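Local coordinates for YncI copper-binding domain-containing protein (Nocardia farcinica, PDB 3ESM) that is of unestablished function but probably binds copper through an immunoglobulin-like beta domain of the YcnI family, at residues P10-A13 with Y17-V20; A105-S110 with V115-P120; P52-R57 with Q86-S91. The protein carries 2 engineered substitutions. All coordinates share one frame; numbering follows the deposited sequence.

In the fold
Three contacts follow one another along this immunoglobulin-like domain without nesting or crossing. Interaction 1 closes the short loop that leads from strand 6-8 into strand 18-25. Interaction 3 spans a longer excursion, bringing residues 52-57 of the six-stranded sheet against residues 86-91 of the four-stranded sheet. Interaction 2 is the last, a hairpin pairing strand 100-109 with strand 114-117. Interactions 1 and 3 meet directly, since strands 18-25 and 85-93 are neighbours: V20 N lies 2.8 Å from V90 O, a probable hydrogen bond. Interactions 2 and 3 have centres about 16 Å apart and share the six-stranded sheet, and both reach the second subunit.

Interaction 1: residues P10-A13 with Y17-V20; sequences PGAA and YSVV
A12 and S18 meet through a hydroxyl and two successive peptide planes. S18 OG stands over one side of the G11-A12 peptide, clearly off its plane, and is 3.0 Å from A12 N. The next peptide, A12-A13, is approached differently: a water lies close to its plane and accepts a hydrogen bond of 2.8 Å from A13 N. The same water is hydrogen-bonded to S18 OG at 2.7 Å. The angle A13 N-water-S18 OG is about 105°, close to tetrahedral, so the water fits as a bridge between loop and strand.

S18 accounts for most of its segment's share of this small contact, and its OG makes the close approaches. Its chi1 of -70° sets OG opposite the carbonyl carbon and beside the backbone N, and from there the hydroxyl reaches the loop backbone. OG comes within 3.1 Å of A12 CA and 3.7 Å of A12 CB, which makes the approach tight around A12. The backbone of A12 is itself unusual, with phi near +8°, and in this conformation A13 N points at the water. G11, just before, has its C atom 4.1 Å from S18 OG. The total area buried is only 102 Å², as expected of a contact made by one hydroxyl and a water.

Three residues separate the two segments, and A12 and S18 are six apart in the chain. S18 pairs through its backbone with I92 and V20 with V90, which joins strand 18-25 edge to edge with strand 85-93 in the four-stranded sheet. S18 also touches A9 and L95. The loop thus joins strand 6-8 to strand 18-25, which lies between 6-8 and 85-93 in that sheet, and A12 reaches L137, just beyond strand 134-136.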
# COMPACT_ATOMS: atom_id res chain seq x y z
N PRO A 10 -18.85 4.58 -18.22
CA PRO A 10 -19.81 5.28 -19.08
C PRO A 10 -21.26 5.17 -18.59
O PRO A 10 -21.97 6.18 -18.49
CB PRO A 10 -19.63 4.60 -20.44
CG PRO A 10 -18.17 4.20 -20.44
CD PRO A 10 -17.95 3.71 -19.00
N GLY A 11 -21.69 3.96 -18.26
CA GLY A 11 -23.02 3.79 -17.67
C GLY A 11 -23.27 4.74 -16.51
O GLY A 11 -24.12 5.63 -16.59
N ALA A 12 -22.51 4.55 -15.43
CA ALA A 12 -22.67 5.22 -14.12
C ALA A 12 -23.89 6.11 -13.85
O ALA A 12 -23.95 7.27 -14.27
CB ALA A 12 -21.40 5.95 -13.70
N ALA A 13 -24.80 5.56 -13.04
CA ALA A 13 -25.97 6.29 -12.61
C ALA A 13 -26.14 6.21 -11.11
O ALA A 13 -25.65 5.27 -10.48
CB ALA A 13 -27.21 5.72 -13.29
N TYR A 17 -25.33 0.15 -10.88
CA TYR A 17 -24.18 -0.72 -10.82
C TYR A 17 -23.33 -0.45 -12.01
O TYR A 17 -23.84 -0.42 -13.15
CB TYR A 17 -24.61 -2.15 -11.05
CG TYR A 17 -25.00 -2.77 -9.84
CD1 TYR A 17 -24.13 -3.61 -9.22
CD2 TYR A 17 -26.24 -2.52 -9.29
CE1 TYR A 17 -24.45 -4.19 -8.14
CE2 TYR A 17 -26.58 -3.10 -8.16
CZ TYR A 17 -25.66 -3.94 -7.58
OH TYR A 17 -25.94 -4.59 -6.41
N SER A 18 -22.03 -0.24 -11.81
CA SER A 18 -21.19 0.02 -12.99
C SER A 18 -19.90 -0.76 -12.89
O SER A 18 -19.44 -1.02 -11.78
CB SER A 18 -20.82 1.51 -13.10
OG SER A 18 -21.94 2.32 -13.45
N VAL A 19 -19.33 -1.12 -14.04
CA VAL A 19 -17.95 -1.60 -14.09
C VAL A 19 -17.08 -0.34 -14.14
O VAL A 19 -17.12 0.40 -15.14
CB VAL A 19 -17.68 -2.45 -15.35
CG1 VAL A 19 -16.21 -2.83 -15.45
CG2 VAL A 19 -18.54 -3.73 -15.35
N VAL A 20 -16.29 -0.09 -13.08
CA VAL A 20 -15.45 1.11 -13.00
C VAL A 20 -14.01 0.74 -13.28
O VAL A 20 -13.49 -0.20 -12.69
CB VAL A 20 -15.54 1.74 -11.59
CG1 VAL A 20 -14.65 3.01 -11.47
CG2 VAL A 20 -16.98 2.09 -11.30
O HOH W 1 -24.46 2.79 -12.72

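Interaction 2: residues A105-S110 with V115-P120; sequences AEQTYS and VAWNQP. With SO4 (sulfate ion), chain C.
The amide of Q107 meets the indole of W117 at its N-H edge, on one surface of an antiparallel hairpin. Their planes are 25° apart, and W117 NE1 donates to Q107 OE1 at 2.9 Å with an N-H...O angle of 156°. The acceptor lies close to the indole plane, and Q107 CB also sits at the ring's edge, 3.8 Å from W117 NE1. Q107 can reach this position because its CG is anti to the backbone N (chi1 -179°) and the chain is extended beyond it. V115, on the same surface, sets CG1 above one face of the indole, toward its rim, while its other methyl, CG2, meets Y109 CE2 obliquely at 3.7 Å. A105 completes the row, its CB 4.2 Å from W117 CB.

E106 and A116 occupy the other surface. The glutamate chain bends at chi2 and leans across to A116 on the partner strand, with OE2 3.4 Å from A116 CB; nearby, E106 also packs on V114 of the second subunit.

Between the two rows the strands are joined by four backbone bonds. A105 and W117 exchange a pair, with W117 N to A105 O at 2.8 Å, and Q107 and V115 exchange another, while E106 and A116 form the non-hydrogen-bonded pair between them. Beyond the strand, Q119 NE2 donates to O4 of a sulfate at 3.0 Å; the ion, probably from the crystallisation liquor, is also held by H130 ND1, and the H130 ring meets W117 edge-to-face.

Taken together, the bonds determine how the buried Q107 amide is turned. Its oxygen accepts from the indole, its nitrogen donates to T33 OG1 and P25 O, and a flipped amide would set a donor against W117 NE1. The indole N-H is thereby satisfied in the interior.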
# COMPACT_ATOMS: atom_id res chain seq x y z
N ALA A 105 -7.44 7.08 -3.64
CA ALA A 105 -6.63 5.89 -3.95
C ALA A 105 -5.22 6.05 -3.40
O ALA A 105 -4.76 7.18 -3.15
CB ALA A 105 -6.59 5.64 -5.41
N GLU A 106 -4.54 4.92 -3.20
CA GLU A 106 -3.15 4.93 -2.74
C GLU A 106 -2.34 4.00 -3.62
O GLU A 106 -2.70 2.82 -3.75
CB GLU A 106 -3.06 4.50 -1.31
CG GLU A 106 -3.88 5.39 -0.40
CD GLU A 106 -3.17 6.70 -0.10
OE1 GLU A 106 -1.92 6.75 -0.17
OE2 GLU A 106 -3.88 7.67 0.25
N GLN A 107 -1.30 4.55 -4.26
CA GLN A 107 -0.52 3.81 -5.29
C GLN A 107 0.85 3.49 -4.74
O GLN A 107 1.62 4.39 -4.42
CB GLN A 107 -0.38 4.71 -6.53
CG GLN A 107 0.38 4.09 -7.71
CD GLN A 107 0.60 5.14 -8.83
OE1 GLN A 107 0.16 6.28 -8.68
NE2 GLN A 107 1.24 4.74 -9.93
N THR A 108 1.22 2.20 -4.68
CA THR A 108 2.50 1.82 -4.15
C THR A 108 3.48 1.57 -5.27
O THR A 108 3.13 0.89 -6.26
CB THR A 108 2.37 0.49 -3.33
OG1 THR A 108 1.51 0.69 -2.18
CG2 THR A 108 3.73 0.03 -2.88
N TYR A 109 4.72 2.07 -5.08
CA TYR A 109 5.81 1.85 -6.03
C TYR A 109 6.84 0.89 -5.50
O TYR A 109 6.96 0.73 -4.28
CB TYR A 109 6.51 3.17 -6.32
CG TYR A 109 5.75 4.05 -7.28
CD1 TYR A 109 6.11 4.10 -8.62
CD2 TYR A 109 4.71 4.86 -6.84
CE1 TYR A 109 5.46 4.91 -9.49
CE2 TYR A 109 4.06 5.71 -7.72
CZ TYR A 109 4.44 5.73 -9.05
OH TYR A 109 3.82 6.54 -9.98
N SER A 110 7.56 0.25 -6.42
CA SER A 110 8.56 -0.74 -6.05
C SER A 110 9.66 -0.23 -5.13
O SER A 110 10.33 -1.04 -4.46
CB SER A 110 9.18 -1.27 -7.32
OG SER A 110 9.71 -0.22 -8.09
N VAL A 115 2.02 6.91 -3.27
CA VAL A 115 1.42 8.17 -3.71
C VAL A 115 -0.06 8.21 -3.41
O VAL A 115 -0.81 7.30 -3.80
CB VAL A 115 1.66 8.42 -5.19
CG1 VAL A 115 0.96 9.70 -5.61
CG2 VAL A 115 3.16 8.49 -5.48
N ALA A 116 -0.48 9.27 -2.71
CA ALA A 116 -1.89 9.45 -2.33
C ALA A 116 -2.63 10.21 -3.41
O ALA A 116 -2.18 11.30 -3.81
CB ALA A 116 -1.99 10.20 -1.01
N TRP A 117 -3.75 9.67 -3.87
CA TRP A 117 -4.61 10.34 -4.84
C TRP A 117 -5.88 10.66 -4.09
O TRP A 117 -6.90 9.97 -4.23
CB TRP A 117 -4.89 9.46 -6.06
CG TRP A 117 -3.67 9.11 -6.86
CD1 TRP A 117 -2.86 8.02 -6.71
CD2 TRP A 117 -3.15 9.85 -7.96
NE1 TRP A 117 -1.85 8.04 -7.65
CE2 TRP A 117 -2.02 9.15 -8.44
CE3 TRP A 117 -3.54 11.02 -8.61
CZ2 TRP A 117 -1.26 9.61 -9.54
CZ3 TRP A 117 -2.80 11.49 -9.68
CH2 TRP A 117 -1.68 10.78 -10.15
N ASN A 118 -5.80 11.70 -3.29
CA ASN A 118 -6.84 11.99 -2.31
C ASN A 118 -7.21 13.46 -2.20
O ASN A 118 -7.95 13.84 -1.29
CB ASN A 118 -6.47 11.44 -0.93
CG ASN A 118 -5.30 12.13 -0.32
OD1 ASN A 118 -4.64 12.94 -0.97
ND2 ASN A 118 -5.00 11.81 0.95
N GLN A 119 -6.75 14.27 -3.14
CA GLN A 119 -7.06 15.72 -3.08
C GLN A 119 -8.42 15.99 -3.67
O GLN A 119 -8.86 15.31 -4.58
CB GLN A 119 -5.96 16.51 -3.79
CG GLN A 119 -4.58 16.26 -3.13
CD GLN A 119 -3.41 16.87 -3.90
OE1 GLN A 119 -3.45 17.03 -5.11
NE2 GLN A 119 -2.31 17.15 -3.18
N PRO A 120 -9.09 17.04 -3.19
CA PRO A 120 -10.42 17.32 -3.76
C PRO A 120 -10.26 17.98 -5.12
O PRO A 120 -9.15 18.35 -5.46
CB PRO A 120 -11.03 18.29 -2.74
CG PRO A 120 -9.84 19.00 -2.12
CD PRO A 120 -8.73 17.92 -2.07
S SO4 C . 1.33 17.42 -4.87
O1 SO4 C . 2.28 16.89 -5.85
O2 SO4 C . 1.14 18.85 -5.09
O3 SO4 C . 1.84 17.21 -3.51
O4 SO4 C . 0.02 16.75 -5.01

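Interaction 3: residues P52-R57 with Q86-S91; sequences PGWTAR and QRFVVS
W54 and F88 meet across the immunoglobulin-like sandwich, one from strand 54-60 of the six-stranded sheet and the other from strand 85-93 of the four-stranded sheet. The main interaction is a T-shaped (edge-to-face) stack. F88 turns its edge to a face of the W54 six-membered ring, with centroids 5.2 Å apart and planes at 86°. Both CG atoms lie anti to their carbonyl carbons (chi1 -63° for W54, -67° for F88), and from there the side chains cross at about a right angle. F88 CE1 stands over the indole toward its rim, 3.7 Å from W54 CZ3, while F88 CZ is 3.9 Å from W54 CH2. Further aromatic packing comes from W71, which touches W54 and meets the F88 ring at about 50°, so the pair belongs to a cluster of rings between the sheets.

No hydrogen bond links the two segments; polar interactions run within each strand's surroundings instead. G53 and T55 pair by backbone with D74 and T72, holding the tryptophan's strand in its sheet, and F88 does so with F22.

One local bond orders the amide of Q86: NE2, with R87 O in its amide plane, donates to that carbonyl oxygen at 2.9 Å.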
# COMPACT_ATOMS: atom_id res chain seq x y z
N PRO A 52 -4.26 -11.55 -14.52
CA PRO A 52 -3.11 -12.41 -14.35
C PRO A 52 -1.93 -11.66 -13.74
O PRO A 52 -1.62 -10.52 -14.17
CB PRO A 52 -2.80 -12.89 -15.78
CG PRO A 52 -4.15 -12.87 -16.43
CD PRO A 52 -4.76 -11.57 -15.92
N GLY A 53 -1.31 -12.28 -12.75
CA GLY A 53 -0.15 -11.69 -12.11
C GLY A 53 -0.48 -10.75 -10.97
O GLY A 53 0.44 -10.21 -10.35
N TRP A 54 -1.76 -10.54 -10.69
CA TRP A 54 -2.17 -9.66 -9.57
C TRP A 54 -3.17 -10.38 -8.69
O TRP A 54 -3.96 -11.22 -9.19
CB TRP A 54 -2.86 -8.39 -10.10
CG TRP A 54 -1.96 -7.55 -10.95
CD1 TRP A 54 -1.55 -7.79 -12.25
CD2 TRP A 54 -1.32 -6.33 -10.55
NE1 TRP A 54 -0.71 -6.77 -12.68
CE2 TRP A 54 -0.57 -5.86 -11.67
CE3 TRP A 54 -1.36 -5.57 -9.39
CZ2 TRP A 54 0.22 -4.69 -11.61
CZ3 TRP A 54 -0.58 -4.36 -9.35
CH2 TRP A 54 0.18 -3.94 -10.46
N THR A 55 -3.15 -10.08 -7.39
CA THR A 55 -4.15 -10.61 -6.49
C THR A 55 -5.01 -9.46 -6.00
O THR A 55 -4.48 -8.41 -5.71
CB THR A 55 -3.51 -11.35 -5.32
OG1 THR A 55 -2.85 -12.53 -5.87
CG2 THR A 55 -4.58 -11.77 -4.33
N ALA A 56 -6.32 -9.65 -5.95
CA ALA A 56 -7.21 -8.59 -5.45
C ALA A 56 -7.91 -9.02 -4.16
O ALA A 56 -8.29 -10.21 -3.99
CB ALA A 56 -8.23 -8.19 -6.50
N ARG A 57 -8.06 -8.06 -3.24
CA ARG A 57 -8.86 -8.28 -2.04
C ARG A 57 -9.87 -7.14 -1.97
O ARG A 57 -9.54 -6.00 -2.29
CB ARG A 57 -8.06 -8.30 -0.72
CG ARG A 57 -7.35 -7.05 -0.36
CD ARG A 57 -6.55 -7.26 0.96
NE ARG A 57 -7.41 -7.25 2.15
CZ ARG A 57 -7.55 -8.26 3.02
NH1 ARG A 57 -6.89 -9.42 2.87
NH2 ARG A 57 -8.37 -8.09 4.05
N GLN A 86 -1.78 1.17 -16.30
CA GLN A 86 -2.45 -0.11 -16.10
C GLN A 86 -3.89 0.15 -15.70
O GLN A 86 -4.13 1.07 -14.92
CB GLN A 86 -1.76 -0.89 -14.97
CG GLN A 86 -2.54 -2.10 -14.51
CD GLN A 86 -2.48 -3.21 -15.51
OE1 GLN A 86 -1.39 -3.56 -15.98
NE2 GLN A 86 -3.63 -3.76 -15.87
N ARG A 87 -4.82 -0.67 -16.21
CA ARG A 87 -6.21 -0.60 -15.79
C ARG A 87 -6.52 -1.58 -14.65
O ARG A 87 -6.04 -2.73 -14.65
CB ARG A 87 -7.16 -0.88 -16.96
CG ARG A 87 -7.13 0.14 -18.08
CD ARG A 87 -8.02 -0.37 -19.23
NE ARG A 87 -7.75 -1.78 -19.49
CZ ARG A 87 -8.58 -2.79 -19.20
NH1 ARG A 87 -9.77 -2.55 -18.66
NH2 ARG A 87 -8.22 -4.05 -19.47
N PHE A 88 -7.27 -1.12 -13.68
CA PHE A 88 -7.69 -1.94 -12.55
C PHE A 88 -9.21 -1.81 -12.57
O PHE A 88 -9.74 -0.68 -12.49
CB PHE A 88 -7.13 -1.36 -11.26
CG PHE A 88 -5.64 -1.43 -11.16
CD1 PHE A 88 -5.02 -2.55 -10.62
CD2 PHE A 88 -4.85 -0.37 -11.61
CE1 PHE A 88 -3.64 -2.62 -10.52
CE2 PHE A 88 -3.46 -0.45 -11.52
CZ PHE A 88 -2.88 -1.57 -10.98
N VAL A 89 -9.91 -2.94 -12.60
CA VAL A 89 -11.34 -2.90 -12.89
C VAL A 89 -12.16 -3.53 -11.77
O VAL A 89 -11.86 -4.64 -11.27
CB VAL A 89 -11.67 -3.66 -14.19
CG1 VAL A 89 -13.17 -3.68 -14.40
CG2 VAL A 89 -10.93 -3.04 -15.37
N VAL A 90 -13.17 -2.80 -11.30
CA VAL A 90 -14.01 -3.34 -10.25
C VAL A 90 -15.48 -3.02 -10.59
O VAL A 90 -15.79 -1.92 -10.99
CB VAL A 90 -13.61 -2.79 -8.86
CG1 VAL A 90 -13.78 -1.25 -8.78
CG2 VAL A 90 -14.33 -3.53 -7.70
N SER A 91 -16.34 -4.01 -10.42
CA SER A 91 -17.77 -3.82 -10.67
C SER A 91 -18.46 -3.59 -9.34
O SER A 91 -18.40 -4.44 -8.46
CB SER A 91 -18.34 -5.07 -11.32
OG SER A 91 -19.75 -4.99 -11.39